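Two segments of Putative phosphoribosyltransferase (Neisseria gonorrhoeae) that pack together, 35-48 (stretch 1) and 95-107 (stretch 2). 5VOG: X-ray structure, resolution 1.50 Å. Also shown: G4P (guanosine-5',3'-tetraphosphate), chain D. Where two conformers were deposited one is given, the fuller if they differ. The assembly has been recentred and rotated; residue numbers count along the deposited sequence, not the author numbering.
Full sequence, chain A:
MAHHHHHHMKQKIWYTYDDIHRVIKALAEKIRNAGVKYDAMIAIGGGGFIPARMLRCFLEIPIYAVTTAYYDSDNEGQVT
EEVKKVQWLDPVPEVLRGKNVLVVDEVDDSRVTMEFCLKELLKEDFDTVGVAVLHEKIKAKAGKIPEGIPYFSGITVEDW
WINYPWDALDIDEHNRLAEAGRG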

# COMPACT_ATOMS: atom_id res chain seq x y z
N GLY A 35 -1.51 24.95 2.67
CA GLY A 35 -1.75 25.49 3.99
C GLY A 35 -2.64 24.68 4.91
O GLY A 35 -2.84 25.08 6.06
N VAL A 36 -3.20 23.57 4.44
CA VAL A 36 -3.96 22.66 5.30
C VAL A 36 -3.03 21.53 5.72
O VAL A 36 -2.45 20.85 4.86
CB VAL A 36 -5.20 22.11 4.58
CG1 VAL A 36 -5.89 21.06 5.47
CG2 VAL A 36 -6.17 23.23 4.22
N LYS A 37 -2.88 21.34 7.02
CA LYS A 37 -2.07 20.26 7.56
C LYS A 37 -2.96 19.03 7.72
O LYS A 37 -3.86 19.02 8.56
CB LYS A 37 -1.43 20.65 8.89
CG LYS A 37 -0.67 19.51 9.56
CD LYS A 37 0.63 19.19 8.83
CE LYS A 37 1.43 18.10 9.53
NZ LYS A 37 0.78 16.76 9.41
N TYR A 38 -2.70 18.00 6.92
CA TYR A 38 -3.48 16.78 7.03
C TYR A 38 -2.96 15.92 8.17
O TYR A 38 -1.77 15.93 8.49
CB TYR A 38 -3.48 16.02 5.70
CG TYR A 38 -4.33 16.76 4.69
CD1 TYR A 38 -5.70 16.58 4.66
CD2 TYR A 38 -3.76 17.68 3.82
CE1 TYR A 38 -6.49 17.29 3.76
CE2 TYR A 38 -4.53 18.39 2.93
CZ TYR A 38 -5.89 18.20 2.90
OH TYR A 38 -6.65 18.92 2.00
N ASP A 39 -3.89 15.22 8.81
CA ASP A 39 -3.59 14.40 9.98
C ASP A 39 -3.44 12.93 9.65
O ASP A 39 -2.79 12.20 10.42
CB ASP A 39 -4.70 14.59 11.03
CG ASP A 39 -4.83 16.03 11.46
OD1 ASP A 39 -3.86 16.56 12.05
OD2 ASP A 39 -5.89 16.65 11.20
N ALA A 40 -3.99 12.49 8.52
CA ALA A 40 -3.89 11.10 8.10
C ALA A 40 -4.24 11.04 6.62
O ALA A 40 -4.89 11.93 6.08
CB ALA A 40 -4.83 10.20 8.91
N MET A 41 -3.77 9.97 5.97
CA MET A 41 -4.16 9.61 4.62
C MET A 41 -5.18 8.49 4.67
O MET A 41 -5.18 7.67 5.59
CB MET A 41 -2.95 9.16 3.79
CG MET A 41 -2.05 10.30 3.35
SD MET A 41 -0.60 9.69 2.45
CE MET A 41 0.59 9.49 3.78
N ILE A 42 -6.06 8.46 3.67
CA ILE A 42 -6.92 7.31 3.42
C ILE A 42 -6.59 6.84 2.00
O ILE A 42 -7.01 7.47 1.02
CB ILE A 42 -8.41 7.63 3.57
CG1 ILE A 42 -8.69 8.14 4.99
CG2 ILE A 42 -9.26 6.40 3.25
CD1 ILE A 42 -10.10 8.67 5.18
N ALA A 43 -5.81 5.77 1.90
CA ALA A 43 -5.43 5.22 0.60
C ALA A 43 -6.56 4.35 0.06
O ALA A 43 -7.13 3.54 0.79
CB ALA A 43 -4.16 4.39 0.72
N ILE A 44 -6.86 4.51 -1.22
CA ILE A 44 -7.83 3.64 -1.89
C ILE A 44 -7.06 2.52 -2.57
O ILE A 44 -6.43 2.74 -3.60
CB ILE A 44 -8.69 4.41 -2.90
CG1 ILE A 44 -9.37 5.62 -2.24
CG2 ILE A 44 -9.73 3.48 -3.52
CD1 ILE A 44 -10.01 6.57 -3.27
N GLY A 45 -7.10 1.31 -2.00
CA GLY A 45 -6.43 0.20 -2.64
C GLY A 45 -7.21 -0.32 -3.83
O GLY A 45 -8.41 -0.09 -3.96
N GLY A 46 -6.54 -1.03 -4.74
CA GLY A 46 -5.12 -1.36 -4.63
C GLY A 46 -4.20 -0.30 -5.21
O GLY A 46 -3.01 -0.26 -4.87
N GLY A 47 -4.74 0.57 -6.07
CA GLY A 47 -3.91 1.51 -6.80
C GLY A 47 -3.31 2.61 -5.95
O GLY A 47 -2.25 3.14 -6.27
N GLY A 48 -3.97 2.96 -4.84
CA GLY A 48 -3.47 4.04 -4.00
C GLY A 48 -2.42 3.65 -2.98
O GLY A 48 -1.83 4.54 -2.35
N VAL A 95 -9.89 8.67 16.84
CA VAL A 95 -8.75 9.57 16.72
C VAL A 95 -8.84 10.44 15.47
O VAL A 95 -8.17 11.48 15.38
CB VAL A 95 -7.43 8.76 16.76
CG1 VAL A 95 -7.23 7.98 15.47
CG2 VAL A 95 -6.24 9.66 17.04
N LEU A 96 -9.65 10.04 14.49
CA LEU A 96 -9.82 10.82 13.27
C LEU A 96 -11.00 11.78 13.31
O LEU A 96 -11.17 12.56 12.37
CB LEU A 96 -9.97 9.89 12.06
CG LEU A 96 -8.76 9.03 11.71
CD1 LEU A 96 -9.05 8.21 10.47
CD2 LEU A 96 -7.53 9.90 11.52
N ARG A 97 -11.80 11.76 14.37
CA ARG A 97 -12.96 12.63 14.43
C ARG A 97 -12.52 14.09 14.46
O ARG A 97 -11.65 14.47 15.25
CB ARG A 97 -13.82 12.32 15.67
CG ARG A 97 -15.04 13.23 15.79
CD ARG A 97 -15.88 12.91 17.02
NE ARG A 97 -16.42 11.55 16.98
CZ ARG A 97 -17.53 11.21 16.34
NH1 ARG A 97 -18.23 12.12 15.67
NH2 ARG A 97 -17.95 9.95 16.36
N GLY A 98 -13.10 14.89 13.57
CA GLY A 98 -12.74 16.30 13.50
C GLY A 98 -11.37 16.59 12.93
O GLY A 98 -10.91 17.72 13.04
N LYS A 99 -10.72 15.60 12.33
CA LYS A 99 -9.38 15.76 11.78
C LYS A 99 -9.44 15.99 10.27
O LYS A 99 -10.49 15.86 9.63
CB LYS A 99 -8.52 14.54 12.10
CG LYS A 99 -8.31 14.30 13.58
CD LYS A 99 -7.63 15.48 14.23
CE LYS A 99 -7.33 15.24 15.70
NZ LYS A 99 -6.62 16.41 16.30
N ASN A 100 -8.29 16.32 9.70
CA ASN A 100 -8.14 16.51 8.26
C ASN A 100 -7.59 15.23 7.65
O ASN A 100 -6.54 14.74 8.07
CB ASN A 100 -7.19 17.67 7.97
CG ASN A 100 -7.68 18.98 8.53
OD1 ASN A 100 -8.88 19.23 8.57
ND2 ASN A 100 -6.76 19.83 8.97
N VAL A 101 -8.28 14.69 6.65
CA VAL A 101 -7.86 13.44 6.02
C VAL A 101 -7.66 13.65 4.53
O VAL A 101 -8.44 14.36 3.87
CB VAL A 101 -8.85 12.29 6.30
CG1 VAL A 101 -8.87 11.95 7.80
CG2 VAL A 101 -10.24 12.61 5.79
N LEU A 102 -6.61 13.04 3.99
CA LEU A 102 -6.20 13.17 2.59
C LEU A 102 -6.43 11.83 1.91
O LEU A 102 -5.73 10.85 2.19
CB LEU A 102 -4.74 13.58 2.48
CG LEU A 102 -4.22 13.79 1.06
CD1 LEU A 102 -4.89 15.02 0.43
CD2 LEU A 102 -2.69 13.91 1.04
N VAL A 103 -7.40 11.78 1.00
CA VAL A 103 -7.68 10.58 0.21
C VAL A 103 -6.63 10.48 -0.89
O VAL A 103 -6.36 11.48 -1.57
CB VAL A 103 -9.11 10.65 -0.36
CG1 VAL A 103 -9.43 9.44 -1.22
CG2 VAL A 103 -10.13 10.81 0.77
N VAL A 104 -6.04 9.30 -1.08
CA VAL A 104 -4.93 9.11 -2.02
C VAL A 104 -5.28 8.01 -3.02
O VAL A 104 -5.70 6.92 -2.63
CB VAL A 104 -3.62 8.78 -1.29
CG1 VAL A 104 -2.49 8.52 -2.30
CG2 VAL A 104 -3.24 9.87 -0.30
N ASP A 105 -5.07 8.28 -4.32
CA ASP A 105 -5.24 7.25 -5.33
C ASP A 105 -4.19 7.46 -6.43
O ASP A 105 -3.51 8.48 -6.46
CB ASP A 105 -6.66 7.23 -5.90
CG ASP A 105 -7.15 5.83 -6.21
OD1 ASP A 105 -6.31 4.94 -6.46
OD2 ASP A 105 -8.38 5.62 -6.23
N GLU A 106 -4.04 6.46 -7.31
CA GLU A 106 -2.97 6.59 -8.30
C GLU A 106 -3.40 7.34 -9.57
O GLU A 106 -2.60 8.10 -10.12
CB GLU A 106 -2.36 5.22 -8.67
CG GLU A 106 -2.88 4.50 -9.92
CD GLU A 106 -4.22 3.80 -9.70
OE1 GLU A 106 -5.07 4.34 -8.98
OE2 GLU A 106 -4.42 2.70 -10.26
N VAL A 107 -4.63 7.16 -10.05
CA VAL A 107 -5.01 7.76 -11.33
C VAL A 107 -6.42 8.32 -11.25
O VAL A 107 -7.33 7.70 -10.68
CB VAL A 107 -4.87 6.77 -12.51
CG1 VAL A 107 -5.88 5.62 -12.45
CG2 VAL A 107 -5.01 7.52 -13.85
PB G4P D . -10.93 7.39 -10.63
O1B G4P D . -12.20 7.55 -9.96
O2B G4P D . -10.73 8.29 -11.87
O3B G4P D . -9.74 7.59 -9.63
O3A G4P D . -10.71 5.88 -11.09
PA G4P D . -11.59 4.94 -12.02
O1A G4P D . -12.82 4.49 -11.33
O2A G4P D . -11.83 5.62 -13.34
O5' G4P D . -10.54 3.74 -12.28
C5' G4P D . -10.96 2.40 -12.60
C4' G4P D . -9.72 1.56 -12.79
O4' G4P D . -9.06 1.93 -14.01
C3' G4P D . -8.68 1.70 -11.67
O3' G4P D . -8.44 0.39 -11.10
C2' G4P D . -7.42 2.23 -12.36
O2' G4P D . -6.21 1.68 -11.84
C1' G4P D . -7.67 1.82 -13.81
N9 G4P D . -7.01 2.72 -14.76
C8 G4P D . -7.53 3.86 -15.30
N7 G4P D . -6.69 4.47 -16.11
C5 G4P D . -5.56 3.68 -16.09
C6 G4P D . -4.31 3.80 -16.78
O6 G4P D . -3.97 4.69 -17.57
N1 G4P D . -3.45 2.76 -16.48
C2 G4P D . -3.72 1.72 -15.63
N2 G4P D . -2.78 0.80 -15.48
N3 G4P D . -4.88 1.60 -14.99
C4 G4P D . -5.74 2.59 -15.26
PC G4P D . -9.37 -0.23 -9.98
O1C G4P D . -10.59 -0.84 -10.56
O2C G4P D . -9.62 0.90 -9.02
O3C G4P D . -8.44 -1.31 -9.26
PD G4P D . -7.12 -1.23 -8.37
O1D G4P D . -7.01 0.19 -7.92
O2D G4P D . -7.36 -2.21 -7.20
O3D G4P D . -6.01 -1.71 -9.26
O HOH W 1 -7.06 2.50 -6.26

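The centre of this contact is a pair of adjacent parallel strands, in which Ala40 to Ala43 and Val101 to Val104 alternate between two apolar faces. Ala40 to Ile44 and Val101 to Val104 are buried, and the two stretches together bury 979 Å² between them. On one face Ile42 sits beside Val101 and Val103, with Ile42 CD1 4.0 Å from Val101 CG2. Ile44 continues that side, its CD1 reaching 3.6 Å from Val103 CG1. Beta-branched residues dominate here, as befits extended backbone, and both isoleucines use the m, t rotamer. Ala40 adds only a methyl, and Leu96, from the segment before the strand, closes over it, CD2 to Ala40 CB 3.8 Å.

The other face carries Met41, Ala43, Leu102 and Val104. Met41 leads away at its end, yet its SD still lies 3.8 Å from Val104 CG2. Tyr38, ahead of the strand, packs its ring against Leu102: the CB stands over one ring face, 4.1 Å from the centroid, a CH-pi contact that uses the flat side of the aromatic as apolar surface.

Between the faces runs the backbone ladder, which asks little of side-chain identity. Leu102 N donates to Ala40 O (2.9 Å), Ile42 N to Leu102 O (2.8 Å), Val104 N to Ile42 O (2.9 Å) and Ile44 N to Val104 O (3.0 Å). Each strand thus alternates partners in the parallel manner, and CA-H groups fill in, as where Met41 CA approaches Leu102 O at 3.1 Å.

At the start of the ladder, Asn100 and Asp39, both partly exposed, extend the pairing with polar groups. Asn100 ND2 donates to Lys37 O (3.0 Å), while Asp39 N donates to Asn100 O (2.8 Å) and Asn100 N returns a bond to Asp39 OD2 (2.8 Å). The short acid and amide, both at chi1 m, point toward the opposite stretch and engage its main chain directly. Just before Asn100, the type II turn from Leu96 to Lys99 places Gly98 at positive phi, which favours glycine.

At the far end the glycines make room. A CB on Gly47 would lie 2.4 Å from Glu106 OE2, and one on Gly48 2.6 Å from Val104 O, both clashes. A water joins the stretches, donating to Ile44 O (2.7 Å) and to Asp105 OD1 (2.6 Å). The same end holds the guanosine tetraphosphate: Gly46 N donates to G4P O2D (2.8 Å), Gly47 N to G4P O1D (3.0 Å), and G4P O2' to Glu106 OE2 (2.6 Å). The rule is apolar side chains along the ladder and polar groups at both ends, with glycines at the far one where chain and ligand come close.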